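Local coordinates for protein putative S-adenosylmethionine-dependent methyltransferase (Bacteroides thetaiotaomicron, PDB 1WYZ) that probably transfers methyl groups from S-adenosylmethionine, as a putative methyltransferase of the RsmI-like family, at residues A[4-9]-A[116-121]; A[34-39]-A[84-89]. All blocks are in the same frame, centred on the assembly; numbering follows the deposited sequence.

In the fold
Both contacts join parallel strands of the five-stranded sheet in the N-terminal domain, and contact 2 is nested in sequence inside the loop that contact 1 closes. Their centres lie about 10 Å apart, with strands 5-8 and 86-89 as direct neighbours: probable hydrogen bonds run from L8 N to V88 O and from Y6 N to M86 O. Contact 1 sits at an outermost strand, 115-117, is buried almost throughout and is approached by the second subunit; an aromatic face and two prolines mark its chemistry. Contact 2, further inside and purely intrachain, packs F35, I89 and V37 on one face, with G87 beside the ring, and M86, H34 and I36 on the other; H34 and E38 are partly exposed.

Contact 1: A[4-9]-A[116-121]; sequences ALYLLP and IPLVGP
I116 lies alongside Y6, both side chains pointing the same way, and lays its CG2 methyl on the tyrosine ring. This CH-pi contact puts CG2 3.7 Å from the ring centroid, over the face but offset toward the rim, nearest CD1. With CG1 anti to the backbone N (chi1 161°), CD1 of I116 reaches Y6 CE1 at 3.6 Å. L118 takes the ring edge instead, its CD2 near the ring plane and 3.9 Å from Y6 CD1; its other methyl, CD1, runs beside L8 CD2. Replacing Y6 by an alanine would remove the ring, and with it the CH-pi contact with I116 CG2 and the edge that L118 CD2 meets, and would probably loosen the packing on this face. Strands 5-8 and 115-117 are parallel neighbours in the sheet, 115-117 being an outermost strand of the N-terminal domain, and alternate residues face alternate sides: Y6 and I116 on one, L7 and P117 on the other. I116 N donates to L5 O and L7 N to I116 O, each at 3.0 Å, with both donors above the carbonyl plane. A weak third bond, L118 N to L7 O, is longer at 3.3 Å. Beyond it P9 crosses L118 at about a right angle, and its CG sits against two carbonyl oxygens, 3.3 Å from L118 O and 3.4 Å from V119 O. G120 passes closely here, where a CB would collide with P9 CB. On the face of L7 and P117, M129 and L126 of the second subunit pack against these two residues respectively.

Contact 2: A[34-39]-A[84-89]; sequences HFIVED and ASMGVI
The methyl CE of selenomethionine M86 fills the hollow between H34 and I36. Bent at chi3 (92°), the chain turns this methyl back over the neighbouring strand, 3.3 Å from H34 CB and 4.1 Å from I36 CG1. On the other face, G87 supplies the hollow: having no side chain, it lets the F35 ring lie close to the strand, where a CB would sit tightly against F35 CD2. The next bump is I89, whose CD1 reaches F35 CD2 at 3.4 Å, while its CB rests 3.6 Å from V37 CG1. Strands 34-37 and 86-89 are adjacent in the parallel sheet of the N-terminal alpha/beta domain, twisted by 26° against each other. Their backbones are stitched in the usual parallel alternation: G87 N to H34 O, I36 N to G87 O (the shortest, 2.8 Å, nearly along the C=O axis) and I89 N to I36 O. Helix 70-81 covers the face of M86 and I36, through P79, L80 and Y76, whereas L8 packs against F35 on the other. Past the strands, E38 OE2 is hydrogen-bonded to S90 OG, though this side chain is poorly ordered, and D39 N-caps the following helix through OD2 to S42 N.

Contact 1: A[4-9]-A[116-121]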
loop_
_atom_site.group_PDB
_atom_site.type_symbol
_atom_site.label_atom_id
_atom_site.label_comp_id
_atom_site.label_asym_id
_atom_site.label_seq_id
_atom_site.Cartn_x
_atom_site.Cartn_y
_atom_site.Cartn_z
ATOM N N ALA A 4 19.534 7.703 -8.330
ATOM C CA ALA A 4 18.656 8.034 -7.215
ATOM C C ALA A 4 18.665 6.955 -6.133
ATOM O O ALA A 4 19.383 5.960 -6.237
ATOM C CB ALA A 4 17.231 8.229 -7.726
ATOM N N LEU A 5 17.866 7.178 -5.089
ATOM C CA LEU A 5 17.730 6.237 -3.986
ATOM C C LEU A 5 16.469 5.409 -4.233
ATOM O O LEU A 5 15.342 5.864 -3.997
ATOM C CB LEU A 5 17.616 6.975 -2.638
ATOM C CG LEU A 5 17.462 6.107 -1.371
ATOM C CD1 LEU A 5 18.739 5.298 -1.125
ATOM C CD2 LEU A 5 17.162 6.984 -0.167
ATOM N N TYR A 6 16.678 4.198 -4.735
ATOM C CA TYR A 6 15.604 3.266 -5.028
ATOM C C TYR A 6 15.205 2.493 -3.769
ATOM O O TYR A 6 16.035 1.812 -3.160
ATOM C CB TYR A 6 16.067 2.286 -6.101
ATOM C CG TYR A 6 16.079 2.848 -7.511
ATOM C CD1 TYR A 6 14.934 2.811 -8.305
ATOM C CD2 TYR A 6 17.246 3.360 -8.071
ATOM C CE1 TYR A 6 14.950 3.260 -9.624
ATOM C CE2 TYR A 6 17.274 3.813 -9.391
ATOM C CZ TYR A 6 16.120 3.756 -10.165
ATOM O OH TYR A 6 16.138 4.176 -11.482
ATOM N N LEU A 7 13.943 2.614 -3.370
ATOM C CA LEU A 7 13.425 1.908 -2.200
ATOM C C LEU A 7 13.000 0.520 -2.654
ATOM O O LEU A 7 11.925 0.358 -3.221
ATOM C CB LEU A 7 12.233 2.674 -1.633
ATOM C CG LEU A 7 12.540 3.764 -0.594
ATOM C CD1 LEU A 7 13.958 4.267 -0.728
ATOM C CD2 LEU A 7 11.527 4.889 -0.739
ATOM N N LEU A 8 13.843 -0.477 -2.391
ATOM C CA LEU A 8 13.590 -1.862 -2.818
ATOM C C LEU A 8 12.759 -2.820 -1.944
ATOM O O LEU A 8 13.160 -3.166 -0.841
ATOM C CB LEU A 8 14.931 -2.543 -3.102
ATOM C CG LEU A 8 15.906 -1.749 -3.968
ATOM C CD1 LEU A 8 17.187 -2.546 -4.137
ATOM C CD2 LEU A 8 15.257 -1.452 -5.317
ATOM N N PRO A 9 11.588 -3.256 -2.429
ATOM C CA PRO A 9 10.809 -4.180 -1.593
ATOM C C PRO A 9 11.193 -5.667 -1.722
ATOM O O PRO A 9 11.698 -6.103 -2.753
ATOM C CB PRO A 9 9.361 -3.892 -2.013
ATOM C CG PRO A 9 9.477 -3.349 -3.412
ATOM C CD PRO A 9 10.718 -2.510 -3.363
ATOM N N ILE A 116 12.911 7.071 -5.367
ATOM C CA ILE A 116 11.958 6.378 -6.210
ATOM C C ILE A 116 11.613 5.006 -5.636
ATOM O O ILE A 116 12.467 4.131 -5.496
ATOM C CB ILE A 116 12.494 6.303 -7.668
ATOM C CG1 ILE A 116 11.780 5.204 -8.445
ATOM C CG2 ILE A 116 13.993 6.152 -7.660
ATOM C CD1 ILE A 116 11.978 5.253 -9.959
ATOM N N PRO A 117 10.338 4.817 -5.260
ATOM C CA PRO A 117 9.857 3.556 -4.689
ATOM C C PRO A 117 9.425 2.559 -5.781
ATOM O O PRO A 117 8.772 2.938 -6.749
ATOM C CB PRO A 117 8.679 4.016 -3.835
ATOM C CG PRO A 117 8.042 5.050 -4.747
ATOM C CD PRO A 117 9.259 5.829 -5.277
ATOM N N LEU A 118 9.802 1.293 -5.630
ATOM C CA LEU A 118 9.417 0.290 -6.617
ATOM C C LEU A 118 8.266 -0.561 -6.078
ATOM O O LEU A 118 8.123 -0.724 -4.863
ATOM C CB LEU A 118 10.615 -0.592 -6.984
ATOM C CG LEU A 118 11.842 0.126 -7.555
ATOM C CD1 LEU A 118 12.827 -0.915 -8.083
ATOM C CD2 LEU A 118 11.434 1.078 -8.684
ATOM N N VAL A 119 7.449 -1.099 -6.978
ATOM C CA VAL A 119 6.302 -1.902 -6.575
ATOM C C VAL A 119 6.671 -3.185 -5.832
ATOM O O VAL A 119 7.605 -3.895 -6.192
ATOM C CB VAL A 119 5.426 -2.255 -7.788
ATOM C CG1 VAL A 119 4.227 -3.067 -7.341
ATOM C CG2 VAL A 119 4.960 -0.986 -8.477
ATOM N N GLY A 120 5.920 -3.474 -4.781
ATOM C CA GLY A 120 6.196 -4.666 -4.015
ATOM C C GLY A 120 4.974 -5.110 -3.252
ATOM O O GLY A 120 3.978 -4.385 -3.192
ATOM N N PRO A 121 5.010 -6.305 -2.660
ATOM C CA PRO A 121 3.821 -6.715 -1.928
ATOM C C PRO A 121 3.695 -5.888 -0.651
ATOM O O PRO A 121 4.687 -5.618 0.032
ATOM C CB PRO A 121 4.085 -8.193 -1.661
ATOM C CG PRO A 121 5.557 -8.209 -1.399
ATOM C CD PRO A 121 6.108 -7.271 -2.481
#

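Contact 2: A[34-39]-A[84-89]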
loop_
_atom_site.group_PDB
_atom_site.type_symbol
_atom_site.label_atom_id
_atom_site.label_comp_id
_atom_site.label_asym_id
_atom_site.label_seq_id
_atom_site.Cartn_x
_atom_site.Cartn_y
_atom_site.Cartn_z
ATOM N N HIS A 34 25.653 0.093 -3.918
ATOM C CA HIS A 34 25.577 0.435 -2.494
ATOM C C HIS A 34 24.153 0.324 -1.953
ATOM O O HIS A 34 23.248 0.990 -2.442
ATOM C CB HIS A 34 26.050 1.874 -2.265
ATOM C CG HIS A 34 27.268 2.249 -3.050
ATOM N ND1 HIS A 34 27.327 2.159 -4.423
ATOM C CD2 HIS A 34 28.461 2.756 -2.656
ATOM C CE1 HIS A 34 28.500 2.596 -4.844
ATOM N NE2 HIS A 34 29.206 2.964 -3.791
ATOM N N PHE A 35 23.962 -0.493 -0.929
ATOM C CA PHE A 35 22.643 -0.655 -0.340
ATOM C C PHE A 35 22.631 -0.214 1.115
ATOM O O PHE A 35 23.621 -0.342 1.819
ATOM C CB PHE A 35 22.190 -2.119 -0.410
ATOM C CG PHE A 35 22.186 -2.686 -1.795
ATOM C CD1 PHE A 35 23.365 -3.142 -2.380
ATOM C CD2 PHE A 35 21.010 -2.718 -2.541
ATOM C CE1 PHE A 35 23.376 -3.614 -3.697
ATOM C CE2 PHE A 35 21.011 -3.192 -3.869
ATOM C CZ PHE A 35 22.194 -3.638 -4.445
ATOM N N ILE A 36 21.500 0.316 1.554
ATOM C CA ILE A 36 21.326 0.726 2.937
ATOM C C ILE A 36 20.276 -0.272 3.409
ATOM O O ILE A 36 19.171 -0.318 2.873
ATOM C CB ILE A 36 20.804 2.179 3.043
ATOM C CG1 ILE A 36 21.902 3.157 2.620
ATOM C CG2 ILE A 36 20.416 2.502 4.478
ATOM C CD1 ILE A 36 23.114 3.277 3.480
ATOM N N VAL A 37 20.630 -1.082 4.401
ATOM C CA VAL A 37 19.727 -2.124 4.880
ATOM C C VAL A 37 19.543 -2.250 6.386
ATOM O O VAL A 37 20.353 -1.763 7.176
ATOM C CB VAL A 37 20.195 -3.495 4.366
ATOM C CG1 VAL A 37 20.149 -3.529 2.842
ATOM C CG2 VAL A 37 21.615 -3.761 4.857
ATOM N N GLU A 38 18.469 -2.938 6.764
ATOM C CA GLU A 38 18.141 -3.179 8.164
ATOM C C GLU A 38 18.865 -4.415 8.674
ATOM O O GLU A 38 18.824 -4.708 9.864
ATOM C CB GLU A 38 16.633 -3.366 8.327
ATOM C CG GLU A 38 15.834 -2.115 8.020
ATOM C CD GLU A 38 14.348 -2.385 7.921
ATOM O OE1 GLU A 38 13.773 -2.910 8.897
ATOM O OE2 GLU A 38 13.760 -2.069 6.864
ATOM N N ASP A 39 19.516 -5.136 7.765
ATOM C CA ASP A 39 20.275 -6.336 8.108
ATOM C C ASP A 39 20.982 -6.916 6.889
ATOM O O ASP A 39 20.346 -7.407 5.954
ATOM C CB ASP A 39 19.372 -7.405 8.721
ATOM C CG ASP A 39 20.134 -8.668 9.070
ATOM O OD1 ASP A 39 21.159 -8.572 9.778
ATOM O OD2 ASP A 39 19.708 -9.756 8.635
ATOM N N ALA A 84 26.015 8.071 -7.846
ATOM C CA ALA A 84 25.802 6.625 -7.931
ATOM C C ALA A 84 24.443 6.276 -7.328
ATOM O O ALA A 84 24.073 6.804 -6.278
ATOM C CB ALA A 84 26.906 5.886 -7.190
ATOM N N SER A 85 23.697 5.393 -7.987
ATOM C CA SER A 85 22.385 4.997 -7.485
ATOM C C SER A 85 22.516 4.064 -6.279
ATOM O O SER A 85 23.470 3.292 -6.193
ATOM C CB SER A 85 21.584 4.318 -8.598
ATOM O OG SER A 85 21.324 5.225 -9.662
HETATM N N MSE A 86 21.573 4.153 -5.340
HETATM C CA MSE A 86 21.590 3.311 -4.143
HETATM C C MSE A 86 20.232 2.693 -3.856
HETATM O O MSE A 86 19.199 3.223 -4.251
HETATM C CB MSE A 86 22.015 4.107 -2.917
HETATM C CG MSE A 86 23.395 4.716 -2.979
HETATM SE SE MSE A 86 23.772 5.590 -1.279
HETATM C CE MSE A 86 24.647 4.127 -0.335
ATOM N N GLY A 87 20.224 1.569 -3.154
ATOM C CA GLY A 87 18.957 0.944 -2.841
ATOM C C GLY A 87 18.760 0.742 -1.349
ATOM O O GLY A 87 19.730 0.663 -0.600
ATOM N N VAL A 88 17.502 0.684 -0.917
ATOM C CA VAL A 88 17.181 0.447 0.486
ATOM C C VAL A 88 16.419 -0.876 0.496
ATOM O O VAL A 88 15.570 -1.108 -0.366
ATOM C CB VAL A 88 16.297 1.569 1.084
ATOM C CG1 VAL A 88 16.051 1.293 2.547
ATOM C CG2 VAL A 88 16.969 2.922 0.923
ATOM N N ILE A 89 16.733 -1.742 1.458
ATOM C CA ILE A 89 16.093 -3.062 1.552
ATOM C C ILE A 89 15.637 -3.384 2.972
ATOM O O ILE A 89 16.412 -3.240 3.922
ATOM C CB ILE A 89 17.066 -4.173 1.128
ATOM C CG1 ILE A 89 17.726 -3.811 -0.199
ATOM C CG2 ILE A 89 16.324 -5.497 1.015
ATOM C CD1 ILE A 89 18.961 -4.638 -0.551
#